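Local coordinates for protein glutamyl endopeptidase (Staphylococcus epidermidis, PDB 6PYM) that probably cleaves peptide bonds on the carbonyl side of glutamic acid, as a secreted trypsin-like serine endopeptidase of the S1B family, at residues N6-I11 against S163-N168; F12-G17 against D74-K79; Q16-A21 against M143-G148; I63-S68 against L97-N102. The protein carries 1 engineered substitution. All coordinates share one frame; numbering follows the deposited sequence.

Contact 1: N6-I11 against S163-N168; sequences NNRHQI and STVGGN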
loop_
_atom_site.group_PDB
_atom_site.type_symbol
_atom_site.label_atom_id
_atom_site.label_comp_id
_atom_site.label_asym_id
_atom_site.label_seq_id
_atom_site.Cartn_x
_atom_site.Cartn_y
_atom_site.Cartn_z
ATOM N N ASN A 6 10.677 16.823 0.127
ATOM C CA ASN A 6 10.260 16.108 -1.080
ATOM C C ASN A 6 11.479 15.333 -1.567
ATOM O O ASN A 6 12.217 15.787 -2.449
ATOM C CB ASN A 6 9.724 17.062 -2.122
ATOM C CG ASN A 6 9.265 16.356 -3.375
ATOM O OD1 ASN A 6 9.095 15.134 -3.384
ATOM N ND2 ASN A 6 9.046 17.116 -4.442
ATOM N N ASN A 7 11.689 14.170 -0.967
ATOM C CA ASN A 7 12.856 13.321 -1.182
ATOM C C ASN A 7 12.313 11.994 -1.708
ATOM O O ASN A 7 11.964 11.095 -0.940
ATOM C CB ASN A 7 13.597 13.155 0.145
ATOM C CG ASN A 7 14.847 12.321 0.024
ATOM O OD1 ASN A 7 15.244 11.929 -1.073
ATOM N ND2 ASN A 7 15.485 12.051 1.156
ATOM N N ARG A 8 12.216 11.891 -3.030
ATOM C CA ARG A 8 11.559 10.770 -3.692
ATOM C C ARG A 8 12.443 10.236 -4.807
ATOM O O ARG A 8 12.956 11.006 -5.627
ATOM C CB ARG A 8 10.211 11.202 -4.263
ATOM C CG ARG A 8 9.252 11.759 -3.221
ATOM C CD ARG A 8 7.843 11.903 -3.777
ATOM N NE ARG A 8 7.764 12.972 -4.767
ATOM C CZ ARG A 8 6.906 13.010 -5.785
ATOM N NH1 ARG A 8 6.051 12.019 -5.989
ATOM N NH2 ARG A 8 6.915 14.037 -6.615
ATOM N N HIS A 9 12.607 8.924 -4.847
ATOM C CA HIS A 9 13.508 8.287 -5.794
ATOM C C HIS A 9 12.826 7.075 -6.402
ATOM O O HIS A 9 12.086 6.356 -5.720
ATOM C CB HIS A 9 14.810 7.871 -5.100
ATOM C CG HIS A 9 15.661 9.032 -4.708
ATOM N ND1 HIS A 9 15.592 9.627 -3.468
ATOM C CD2 HIS A 9 16.556 9.753 -5.424
ATOM C CE1 HIS A 9 16.436 10.644 -3.424
ATOM N NE2 HIS A 9 17.033 10.740 -4.598
ATOM N N GLN A 10 13.089 6.845 -7.682
ATOM C CA GLN A 10 12.467 5.744 -8.392
ATOM C C GLN A 10 13.125 4.430 -8.003
ATOM O O GLN A 10 14.341 4.366 -7.773
ATOM C CB GLN A 10 12.590 5.961 -9.898
ATOM C CG GLN A 10 11.829 4.921 -10.699
ATOM C CD GLN A 10 11.761 5.230 -12.178
ATOM O OE1 GLN A 10 12.342 6.217 -12.657
ATOM N NE2 GLN A 10 11.028 4.398 -12.917
ATOM N N ILE A 11 12.309 3.384 -7.914
ATOM C CA ILE A 11 12.768 2.022 -7.683
ATOM C C ILE A 11 12.785 1.300 -9.018
ATOM O O ILE A 11 11.787 1.288 -9.749
ATOM C CB ILE A 11 11.857 1.281 -6.688
ATOM C CG1 ILE A 11 11.736 2.040 -5.364
ATOM C CG2 ILE A 11 12.334 -0.168 -6.491
ATOM C CD1 ILE A 11 13.043 2.346 -4.707
ATOM N N SER A 163 6.766 13.706 1.286
ATOM C CA SER A 163 5.849 14.069 0.210
ATOM C C SER A 163 5.226 12.852 -0.475
ATOM O O SER A 163 5.858 11.803 -0.637
ATOM C CB SER A 163 6.581 14.892 -0.843
ATOM O OG SER A 163 6.933 16.179 -0.368
ATOM N N THR A 164 3.970 13.021 -0.903
ATOM C CA THR A 164 3.244 12.037 -1.696
ATOM C C THR A 164 2.369 12.790 -2.689
ATOM O O THR A 164 2.105 13.983 -2.523
ATOM C CB THR A 164 2.340 11.152 -0.823
ATOM O OG1 THR A 164 1.331 11.963 -0.217
ATOM C CG2 THR A 164 3.127 10.442 0.272
ATOM N N VAL A 165 1.906 12.083 -3.722
ATOM C CA VAL A 165 1.067 12.664 -4.765
ATOM C C VAL A 165 -0.050 11.687 -5.083
ATOM O O VAL A 165 0.149 10.470 -5.037
ATOM C CB VAL A 165 1.898 12.979 -6.042
ATOM C CG1 VAL A 165 1.010 13.450 -7.205
ATOM C CG2 VAL A 165 2.953 14.030 -5.747
ATOM N N GLY A 166 -1.221 12.225 -5.434
ATOM C CA GLY A 166 -2.345 11.434 -5.904
ATOM C C GLY A 166 -1.909 10.268 -6.763
ATOM O O GLY A 166 -1.163 10.433 -7.730
ATOM N N GLY A 167 -2.367 9.070 -6.393
ATOM C CA GLY A 167 -1.852 7.806 -6.884
ATOM C C GLY A 167 -1.141 7.017 -5.803
ATOM O O GLY A 167 -1.170 5.778 -5.816
ATOM N N ASN A 168 -0.547 7.719 -4.839
ATOM C CA ASN A 168 0.065 7.071 -3.688
ATOM C C ASN A 168 -0.955 6.420 -2.763
ATOM O O ASN A 168 -0.545 5.600 -1.944
ATOM C CB ASN A 168 0.884 8.071 -2.863
ATOM C CG ASN A 168 2.357 8.131 -3.257
ATOM O OD1 ASN A 168 2.857 9.197 -3.620
ATOM N ND2 ASN A 168 3.070 7.010 -3.136
HETATM O O HOH W 1 9.824 12.925 0.887
HETATM O O HOH W 2 5.492 9.748 -4.055
#
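Asn6 and Arg8 meet Ser163 and Val165 through contrasting first torsions. The CG of Asn6 lies opposite its own backbone N (chi1 -179°), which lays CB, CG and OD1 alongside the Ser163 hydroxymethyl group; that of Arg8 lies opposite the carbonyl carbon (chi1 -58°), and a bend at chi3 turns the guanidinium toward Val165. Asn6 CB packs 3.4 Å from Ser163 OG; serine suits the place because its short hydroxyl also bonds to Leu3 N and Asn5 O. The Asn6 amide reaches the residue two along: Arg8 NE donates to Asn6 OD1 over 2.9 Å, on a lone pair, though the bond is bent at the hydrogen (143°) and OD1 is tilted from the guanidinium plane. Arg8 crosses Val165 at about a right angle, NH1 3.7 Å from Val165 CG2, which lies oblique to that plane. NH1 also donates to water 2, which donates onward to Asn168 OD1 at 2.7 Å. The same OD1 accepts Val165 N, bracing the type II turn 165-168, where a CB on Gly167 would jam against Gly166 O. This turn leads directly to engineered Ala169, at the predicted charge-relay serine position. Arg8 NH2 is salt-bridged to Asp137. Water 1 accepts from Asn7 N and Ser163 N. Between 6-11 and 163-168 themselves the coupling is thus by bridging waters and packing; direct bonds to this loop come from residues before Asn6.

Contact 2: F12-G17 against D74-K79; sequences FNTTQG and DYPNGK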
loop_
_atom_site.group_PDB
_atom_site.type_symbol
_atom_site.label_atom_id
_atom_site.label_comp_id
_atom_site.label_asym_id
_atom_site.label_seq_id
_atom_site.Cartn_x
_atom_site.Cartn_y
_atom_site.Cartn_z
ATOM N N PHE A 12 13.921 0.686 -9.328
ATOM C CA PHE A 12 14.123 -0.031 -10.579
ATOM C C PHE A 12 14.070 -1.535 -10.397
ATOM O O PHE A 12 13.519 -2.244 -11.245
ATOM C CB PHE A 12 15.447 0.411 -11.210
ATOM C CG PHE A 12 15.517 1.893 -11.389
ATOM C CD1 PHE A 12 14.868 2.491 -12.445
ATOM C CD2 PHE A 12 16.159 2.694 -10.456
ATOM C CE1 PHE A 12 14.903 3.861 -12.595
ATOM C CE2 PHE A 12 16.195 4.057 -10.606
ATOM C CZ PHE A 12 15.571 4.635 -11.674
ATOM N N ASN A 13 14.613 -2.030 -9.292
ATOM C CA ASN A 13 14.588 -3.461 -8.989
ATOM C C ASN A 13 13.322 -3.783 -8.194
ATOM O O ASN A 13 13.352 -4.164 -7.024
ATOM C CB ASN A 13 15.848 -3.864 -8.236
ATOM C CG ASN A 13 17.100 -3.670 -9.066
ATOM O OD1 ASN A 13 17.985 -2.891 -8.707
ATOM N ND2 ASN A 13 17.167 -4.347 -10.195
ATOM N N THR A 14 12.186 -3.625 -8.874
ATOM C CA THR A 14 10.883 -3.659 -8.211
ATOM C C THR A 14 10.476 -5.043 -7.732
ATOM O O THR A 14 9.532 -5.138 -6.934
ATOM C CB THR A 14 9.790 -3.112 -9.130
ATOM O OG1 THR A 14 9.722 -3.909 -10.322
ATOM C CG2 THR A 14 10.051 -1.660 -9.486
ATOM N N THR A 15 11.140 -6.108 -8.192
ATOM C CA THR A 15 10.843 -7.458 -7.725
ATOM C C THR A 15 11.784 -7.922 -6.628
ATOM O O THR A 15 11.657 -9.061 -6.169
ATOM C CB THR A 15 10.887 -8.487 -8.872
ATOM O OG1 THR A 15 12.237 -8.648 -9.342
ATOM C CG2 THR A 15 9.988 -8.091 -10.027
ATOM N N GLN A 16 12.707 -7.079 -6.184
ATOM C CA GLN A 16 13.732 -7.494 -5.240
ATOM C C GLN A 16 13.508 -6.886 -3.860
ATOM O O GLN A 16 12.982 -5.780 -3.719
ATOM C CB GLN A 16 15.125 -7.121 -5.754
ATOM C CG GLN A 16 15.490 -7.770 -7.081
ATOM C CD GLN A 16 15.584 -9.287 -6.996
ATOM O OE1 GLN A 16 15.653 -9.872 -5.903
ATOM N NE2 GLN A 16 15.574 -9.938 -8.156
ATOM N N GLY A 17 13.908 -7.628 -2.835
ATOM C CA GLY A 17 13.813 -7.131 -1.470
ATOM C C GLY A 17 12.378 -6.867 -1.064
ATOM O O GLY A 17 11.455 -7.581 -1.463
ATOM N N ASP A 74 5.836 -2.749 -18.365
ATOM C CA ASP A 74 6.708 -3.690 -17.656
ATOM C C ASP A 74 6.027 -4.060 -16.336
ATOM O O ASP A 74 6.247 -3.425 -15.299
ATOM C CB ASP A 74 8.093 -3.102 -17.432
ATOM C CG ASP A 74 9.098 -4.136 -16.955
ATOM O OD1 ASP A 74 8.684 -5.216 -16.496
ATOM O OD2 ASP A 74 10.318 -3.865 -17.032
ATOM N N TYR A 75 5.213 -5.110 -16.394
ATOM C CA TYR A 75 4.559 -5.694 -15.231
ATOM C C TYR A 75 5.177 -7.075 -15.061
ATOM O O TYR A 75 4.640 -8.069 -15.574
ATOM C CB TYR A 75 3.059 -5.797 -15.497
ATOM C CG TYR A 75 2.370 -4.464 -15.683
ATOM C CD1 TYR A 75 2.378 -3.507 -14.674
ATOM C CD2 TYR A 75 1.684 -4.170 -16.854
ATOM C CE1 TYR A 75 1.725 -2.294 -14.825
ATOM C CE2 TYR A 75 1.033 -2.949 -17.020
ATOM C CZ TYR A 75 1.060 -2.018 -16.000
ATOM O OH TYR A 75 0.418 -0.806 -16.142
ATOM N N PRO A 76 6.313 -7.193 -14.372
ATOM C CA PRO A 76 7.029 -8.480 -14.369
ATOM C C PRO A 76 6.236 -9.605 -13.741
ATOM O O PRO A 76 6.434 -10.776 -14.093
ATOM C CB PRO A 76 8.309 -8.170 -13.580
ATOM C CG PRO A 76 7.957 -6.975 -12.745
ATOM C CD PRO A 76 7.023 -6.161 -13.595
ATOM N N ASN A 77 5.340 -9.288 -12.810
ATOM C CA ASN A 77 4.491 -10.283 -12.175
ATOM C C ASN A 77 3.063 -10.252 -12.700
ATOM O O ASN A 77 2.165 -10.815 -12.066
ATOM C CB ASN A 77 4.575 -10.156 -10.655
ATOM C CG ASN A 77 5.912 -10.637 -10.131
ATOM O OD1 ASN A 77 6.428 -11.652 -10.593
ATOM N ND2 ASN A 77 6.500 -9.902 -9.203
ATOM N N GLY A 78 2.851 -9.638 -13.861
ATOM C CA GLY A 78 1.545 -9.582 -14.477
ATOM C C GLY A 78 0.544 -8.844 -13.609
ATOM O O GLY A 78 0.879 -7.901 -12.875
ATOM N N LYS A 79 -0.712 -9.276 -13.696
ATOM C CA LYS A 79 -1.780 -8.677 -12.919
ATOM C C LYS A 79 -2.650 -9.752 -12.285
ATOM O O LYS A 79 -2.639 -10.923 -12.683
ATOM C CB LYS A 79 -2.640 -7.696 -13.734
ATOM C CG LYS A 79 -3.709 -8.320 -14.606
ATOM C CD LYS A 79 -4.562 -7.231 -15.250
ATOM C CE LYS A 79 -5.838 -7.795 -15.866
ATOM N NZ LYS A 79 -5.569 -8.719 -17.004
#
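Two type I beta turns, Asn13-Gln16 and Tyr75-Gly78, meet at the surface of this trypsin-like fold, with Thr15 of one against Pro76 of the other. The first turn lies in the connection from strand 8-11 to the barrel strand 22-27, and the second just before strand 80-87. Each is closed by a backbone bond, Gln16 N to Asn13 O at 3.1 Å and Gly78 N to Tyr75 O at 2.9 Å. The sequence of the second turn fits its geometry: Pro76, with phi -63°, has the backbone angle that the second position of a type I turn needs, and Gly78, the last residue of the turn, takes a positive phi that glycine tolerates readily. The contact between the turns is small and mainly a methyl-to-ring packing, without hydrogen bonds. In Thr15, chi1 of 68° puts OG1 between the backbone N and the carbonyl carbon; beta-branching fixes the methyl CG2 close to the backbone, facing the proline ring, 3.6 Å from Pro76 CG and 3.9 Å from Pro76 CB. Thr14 stands farther back, its OG1 4.3 Å from Pro76 CG. That hydroxyl is hydrogen-bonded to Ser68 O, and Asn77 ND2 to Ser68 OG, so both turns are moored to Ser68, just after strand 64-67. The Thr15 methyl also reaches the side-chain amide of Asn77, with CG2 4.0 Å from ND2.

Contact 3: Q16-A21 against M143-G148; sequences QGHYDA and MWESVG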
loop_
_atom_site.group_PDB
_atom_site.type_symbol
_atom_site.label_atom_id
_atom_site.label_comp_id
_atom_site.label_asym_id
_atom_site.label_seq_id
_atom_site.Cartn_x
_atom_site.Cartn_y
_atom_site.Cartn_z
ATOM N N GLN A 16 12.707 -7.079 -6.184
ATOM C CA GLN A 16 13.732 -7.494 -5.240
ATOM C C GLN A 16 13.508 -6.886 -3.860
ATOM O O GLN A 16 12.982 -5.780 -3.719
ATOM C CB GLN A 16 15.125 -7.121 -5.754
ATOM C CG GLN A 16 15.490 -7.770 -7.081
ATOM C CD GLN A 16 15.584 -9.287 -6.996
ATOM O OE1 GLN A 16 15.653 -9.872 -5.903
ATOM N NE2 GLN A 16 15.574 -9.938 -8.156
ATOM N N GLY A 17 13.908 -7.628 -2.835
ATOM C CA GLY A 17 13.813 -7.131 -1.470
ATOM C C GLY A 17 12.378 -6.867 -1.064
ATOM O O GLY A 17 11.455 -7.581 -1.463
ATOM N N HIS A 18 12.178 -5.815 -0.271
ATOM C CA HIS A 18 10.841 -5.512 0.222
ATOM C C HIS A 18 9.954 -4.831 -0.816
ATOM O O HIS A 18 8.763 -4.623 -0.549
ATOM C CB HIS A 18 10.905 -4.702 1.525
ATOM C CG HIS A 18 11.256 -3.254 1.347
ATOM N ND1 HIS A 18 12.534 -2.810 1.070
ATOM C CD2 HIS A 18 10.491 -2.143 1.458
ATOM C CE1 HIS A 18 12.536 -1.491 1.002
ATOM N NE2 HIS A 18 11.309 -1.061 1.243
ATOM N N TYR A 19 10.490 -4.499 -1.989
ATOM C CA TYR A 19 9.716 -3.789 -2.997
ATOM C C TYR A 19 8.748 -4.684 -3.748
ATOM O O TYR A 19 7.772 -4.172 -4.311
ATOM C CB TYR A 19 10.657 -3.108 -3.991
ATOM C CG TYR A 19 11.553 -2.105 -3.315
ATOM C CD1 TYR A 19 11.034 -0.915 -2.821
ATOM C CD2 TYR A 19 12.906 -2.355 -3.139
ATOM C CE1 TYR A 19 11.836 0.008 -2.190
ATOM C CE2 TYR A 19 13.723 -1.438 -2.503
ATOM C CZ TYR A 19 13.181 -0.259 -2.023
ATOM O OH TYR A 19 14.007 0.649 -1.383
ATOM N N ASP A 20 8.973 -6.002 -3.752
ATOM C CA ASP A 20 8.159 -6.868 -4.597
ATOM C C ASP A 20 6.678 -6.790 -4.241
ATOM O O ASP A 20 5.821 -6.875 -5.126
ATOM C CB ASP A 20 8.664 -8.318 -4.609
ATOM C CG ASP A 20 8.675 -8.983 -3.229
ATOM O OD1 ASP A 20 8.553 -8.302 -2.186
ATOM O OD2 ASP A 20 8.848 -10.232 -3.197
ATOM N N ALA A 21 6.360 -6.628 -2.957
ATOM C CA ALA A 21 4.973 -6.608 -2.513
ATOM C C ALA A 21 4.273 -5.291 -2.822
ATOM O O ALA A 21 3.038 -5.234 -2.771
ATOM C CB ALA A 21 4.901 -6.901 -1.013
ATOM N N MET A 143 7.401 2.966 -9.754
ATOM C CA MET A 143 7.439 2.862 -8.300
ATOM C C MET A 143 8.449 3.856 -7.739
ATOM O O MET A 143 9.582 3.940 -8.236
ATOM C CB MET A 143 7.822 1.437 -7.899
ATOM C CG MET A 143 7.738 1.203 -6.404
ATOM S SD MET A 143 8.461 -0.346 -5.818
ATOM C CE MET A 143 7.452 -1.573 -6.659
ATOM N N TRP A 144 8.039 4.604 -6.711
ATOM C CA TRP A 144 8.862 5.639 -6.104
ATOM C C TRP A 144 8.824 5.494 -4.595
ATOM O O TRP A 144 7.768 5.223 -4.008
ATOM C CB TRP A 144 8.386 7.062 -6.500
ATOM C CG TRP A 144 8.536 7.291 -7.951
ATOM C CD1 TRP A 144 7.793 6.730 -8.945
ATOM C CD2 TRP A 144 9.522 8.104 -8.593
ATOM N NE1 TRP A 144 8.263 7.133 -10.178
ATOM C CE2 TRP A 144 9.326 7.975 -9.984
ATOM C CE3 TRP A 144 10.556 8.925 -8.130
ATOM C CZ2 TRP A 144 10.114 8.654 -10.917
ATOM C CZ3 TRP A 144 11.345 9.582 -9.057
ATOM C CH2 TRP A 144 11.113 9.447 -10.431
ATOM N N GLU A 145 9.970 5.697 -3.964
ATOM C CA GLU A 145 10.126 5.668 -2.521
ATOM C C GLU A 145 10.332 7.091 -2.019
ATOM O O GLU A 145 11.216 7.809 -2.508
ATOM C CB GLU A 145 11.348 4.826 -2.177
ATOM C CG GLU A 145 11.728 4.793 -0.724
ATOM C CD GLU A 145 12.912 3.877 -0.488
ATOM O OE1 GLU A 145 14.069 4.334 -0.650
ATOM O OE2 GLU A 145 12.695 2.685 -0.187
ATOM N N SER A 146 9.529 7.494 -1.040
ATOM C CA SER A 146 9.590 8.818 -0.436
ATOM C C SER A 146 10.061 8.687 1.006
ATOM O O SER A 146 9.559 7.838 1.747
ATOM C CB SER A 146 8.205 9.458 -0.483
ATOM O OG SER A 146 8.269 10.770 0.045
ATOM N N VAL A 147 11.007 9.538 1.402
ATOM C CA VAL A 147 11.750 9.417 2.654
ATOM C C VAL A 147 11.354 10.545 3.606
ATOM O O VAL A 147 11.316 11.714 3.206
ATOM C CB VAL A 147 13.262 9.478 2.369
ATOM C CG1 VAL A 147 14.062 9.577 3.655
ATOM C CG2 VAL A 147 13.703 8.271 1.542
ATOM N N GLY A 148 11.119 10.210 4.869
ATOM C CA GLY A 148 10.851 11.241 5.858
ATOM C C GLY A 148 10.704 10.664 7.251
ATOM O O GLY A 148 11.224 9.586 7.548
HETATM O O HOH W 3 10.564 1.634 1.028
#
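Tyr19 spans the contact from end to end, touching Met143 near its root and Glu145 at its tip. Its CB lies 4.0 Å from Met143 SD, and CD1 is equally close to the same sulfur. This is a Met-aromatic contact, with the sulfur oblique to the ring, 62° off its normal. The flexible thioether, bent at chi3, carries Met143 CE on to the Tyr19 carbonyl, 3.5 Å from O. Farther out, CE1 and CZ pass Glu145 OE2, which lies at the ring edge, in plane. At the tip, OH donates a 2.7 Å hydrogen bond to Glu145 OE2, arriving from above the carboxylate plane, 36° out of it. Glutamate suits the place because its chain, extended beyond CG, is long enough to bring a carboxylate from the strand to the phenol. OE2 also accepts from water 3, itself 2.8 Å from His18 NE2 at the imidazole edge. His18 CE1 lies over one face of the tyrosine ring, toward its rim, so the phenol is held by packing as well as by its bond. Here Tyr19 fastens the connection between the two beta sheets of this trypsin-like fold, just before barrel strand 22-27, onto strand 143-154.

Contact 4: I63-S68 against L97-N102; sequences ISVHPS and LRVSPN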
loop_
_atom_site.group_PDB
_atom_site.type_symbol
_atom_site.label_atom_id
_atom_site.label_comp_id
_atom_site.label_asym_id
_atom_site.label_seq_id
_atom_site.Cartn_x
_atom_site.Cartn_y
_atom_site.Cartn_z
ATOM N N ILE A 63 -11.010 -4.052 -10.758
ATOM C CA ILE A 63 -9.736 -3.639 -10.176
ATOM C C ILE A 63 -8.636 -4.567 -10.669
ATOM O O ILE A 63 -8.714 -5.786 -10.479
ATOM C CB ILE A 63 -9.798 -3.648 -8.643
ATOM C CG1 ILE A 63 -11.000 -2.842 -8.153
ATOM C CG2 ILE A 63 -8.506 -3.093 -8.074
ATOM C CD1 ILE A 63 -11.227 -2.965 -6.666
ATOM N N SER A 64 -7.596 -3.993 -11.269
ATOM C CA SER A 64 -6.388 -4.719 -11.641
ATOM C C SER A 64 -5.268 -4.383 -10.663
ATOM O O SER A 64 -5.010 -3.207 -10.386
ATOM C CB SER A 64 -5.939 -4.329 -13.046
ATOM O OG SER A 64 -6.843 -4.786 -14.039
ATOM N N VAL A 65 -4.579 -5.412 -10.183
ATOM C CA VAL A 65 -3.481 -5.270 -9.228
ATOM C C VAL A 65 -2.222 -5.817 -9.874
ATOM O O VAL A 65 -2.189 -6.983 -10.285
ATOM C CB VAL A 65 -3.775 -6.022 -7.922
ATOM C CG1 VAL A 65 -2.600 -5.896 -6.958
ATOM C CG2 VAL A 65 -5.062 -5.513 -7.289
ATOM N N HIS A 66 -1.181 -4.994 -9.934
ATOM C CA HIS A 66 0.084 -5.359 -10.571
ATOM C C HIS A 66 1.185 -5.284 -9.518
ATOM O O HIS A 66 1.778 -4.215 -9.304
ATOM C CB HIS A 66 0.398 -4.399 -11.721
ATOM C CG HIS A 66 -0.595 -4.415 -12.850
ATOM N ND1 HIS A 66 -1.752 -3.662 -12.879
ATOM C CD2 HIS A 66 -0.548 -5.065 -14.038
ATOM C CE1 HIS A 66 -2.382 -3.864 -14.027
ATOM N NE2 HIS A 66 -1.671 -4.711 -14.746
ATOM N N PRO A 67 1.495 -6.382 -8.833
ATOM C CA PRO A 67 2.576 -6.328 -7.842
ATOM C C PRO A 67 3.905 -6.154 -8.553
ATOM O O PRO A 67 4.143 -6.741 -9.613
ATOM C CB PRO A 67 2.486 -7.691 -7.146
ATOM C CG PRO A 67 1.901 -8.598 -8.189
ATOM C CD PRO A 67 0.953 -7.746 -8.995
ATOM N N SER A 68 4.766 -5.321 -7.980
ATOM C CA SER A 68 6.109 -5.102 -8.506
ATOM C C SER A 68 6.110 -4.387 -9.845
ATOM O O SER A 68 7.097 -4.484 -10.584
ATOM C CB SER A 68 6.945 -6.393 -8.621
ATOM O OG SER A 68 6.551 -7.408 -7.711
ATOM N N LEU A 97 -8.237 -6.104 -0.257
ATOM C CA LEU A 97 -8.744 -6.568 -1.542
ATOM C C LEU A 97 -8.215 -7.977 -1.745
ATOM O O LEU A 97 -7.000 -8.186 -1.837
ATOM C CB LEU A 97 -8.325 -5.665 -2.699
ATOM C CG LEU A 97 -8.810 -6.137 -4.076
ATOM C CD1 LEU A 97 -10.332 -6.092 -4.191
ATOM C CD2 LEU A 97 -8.175 -5.318 -5.171
ATOM N N ARG A 98 -9.124 -8.946 -1.769
ATOM C CA ARG A 98 -8.772 -10.301 -2.150
ATOM C C ARG A 98 -8.808 -10.380 -3.666
ATOM O O ARG A 98 -9.751 -9.882 -4.289
ATOM C CB ARG A 98 -9.778 -11.274 -1.541
ATOM C CG ARG A 98 -9.485 -12.741 -1.767
ATOM C CD ARG A 98 -10.281 -13.584 -0.779
ATOM N NE ARG A 98 -9.754 -13.435 0.575
ATOM C CZ ARG A 98 -10.500 -13.344 1.670
ATOM N NH1 ARG A 98 -11.822 -13.378 1.587
ATOM N NH2 ARG A 98 -9.916 -13.211 2.853
ATOM N N VAL A 99 -7.777 -10.976 -4.257
ATOM C CA VAL A 99 -7.668 -11.101 -5.702
ATOM C C VAL A 99 -7.724 -12.570 -6.095
ATOM O O VAL A 99 -7.350 -13.464 -5.328
ATOM C CB VAL A 99 -6.392 -10.433 -6.264
ATOM C CG1 VAL A 99 -6.447 -8.927 -6.052
ATOM C CG2 VAL A 99 -5.139 -11.021 -5.625
ATOM N N SER A 100 -8.181 -12.808 -7.322
ATOM C CA SER A 100 -8.195 -14.147 -7.881
ATOM C C SER A 100 -6.781 -14.571 -8.266
ATOM O O SER A 100 -5.899 -13.729 -8.454
ATOM C CB SER A 100 -9.074 -14.167 -9.130
ATOM O OG SER A 100 -10.425 -13.887 -8.813
ATOM N N PRO A 101 -6.538 -15.878 -8.398
ATOM C CA PRO A 101 -5.279 -16.328 -9.000
ATOM C C PRO A 101 -5.182 -15.827 -10.433
ATOM O O PRO A 101 -6.175 -15.430 -11.047
ATOM C CB PRO A 101 -5.390 -17.861 -8.971
ATOM C CG PRO A 101 -6.475 -18.166 -7.991
ATOM C CD PRO A 101 -7.416 -17.004 -8.030
ATOM N N ASN A 102 -3.967 -15.851 -10.975
ATOM C CA ASN A 102 -3.754 -15.361 -12.332
ATOM C C ASN A 102 -4.073 -16.448 -13.361
ATOM O O ASN A 102 -4.553 -17.537 -13.030
ATOM C CB ASN A 102 -2.362 -14.751 -12.489
ATOM C CG ASN A 102 -1.243 -15.783 -12.429
ATOM O OD1 ASN A 102 -1.474 -16.998 -12.445
ATOM N ND2 ASN A 102 -0.011 -15.295 -12.362
#
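Leu97 is the hub of this contact, meeting both Ile63 and Val65, the next most buried residues. Leu97 and Val65 lie on barrel strands and Ile63 immediately precedes one, but strands 64-67 and 95-99 are not neighbours in the barrel; strand 80-87 runs between them, so the side chains meet across the interior, with the CA atoms of Val65 and Val99 still 8.0 Å apart. With CG opposite its backbone N (chi1 179°), Leu97 stretches inward and offers two methyls. It and Ile63 reach toward each other tip to tip: CD2 of Leu97 lies 3.7 Å from Ile63 CG2, while Ile63 CD1 rests 4.1 Å from both Leu97 methyls, CD1 and CD2. A beta-branched isoleucine suits the position because both its branches reach the leucine. Val65 slides past Leu97 in the opposite direction, bringing CG2 to 3.8 Å from Leu97 CD2. The same Val65 methyl is shared with Val99, whose CG1 comes within 3.9 Å in a roughly perpendicular crossing. Ile108 of helix 108-111 packs against both valines. Ile25 and Ile27 of strand 22-27 pack on Ile63, and Ile85 on Leu97, so the cluster is apolar on several sides. Arg98, between Leu97 and Val99, forms salt bridges with Glu45 and Glu84. Such packing of branched aliphatic side chains from non-adjacent strands is part of the hydrophobic core of the six-stranded antiparallel barrel of trypsin-like proteases.

The first segments follow the chain from the N-terminal region into the barrel, in the order 6-11, 12-17, 16-21 and 63-68, while the partners of contacts 1 and 3 come from far later in it. Contacts 2 and 3 share Gln16 and Gly17. Contacts 1 and 3, about 10 Å apart between centres, both reach the sheet in which strands 8-11 and 143-154 pair. Contact 2 lies, centre to centre, about 11 Å from contact 3 and 13 Å from contact 4, which sits within the six-stranded barrel. Ser68 joins these last three, bonding to Thr14, Asp20 and Asn77. Contacts 1 and 4, centres about 22 Å apart, do not touch; the linker 12-21 connects the two sheets and is fastened to both.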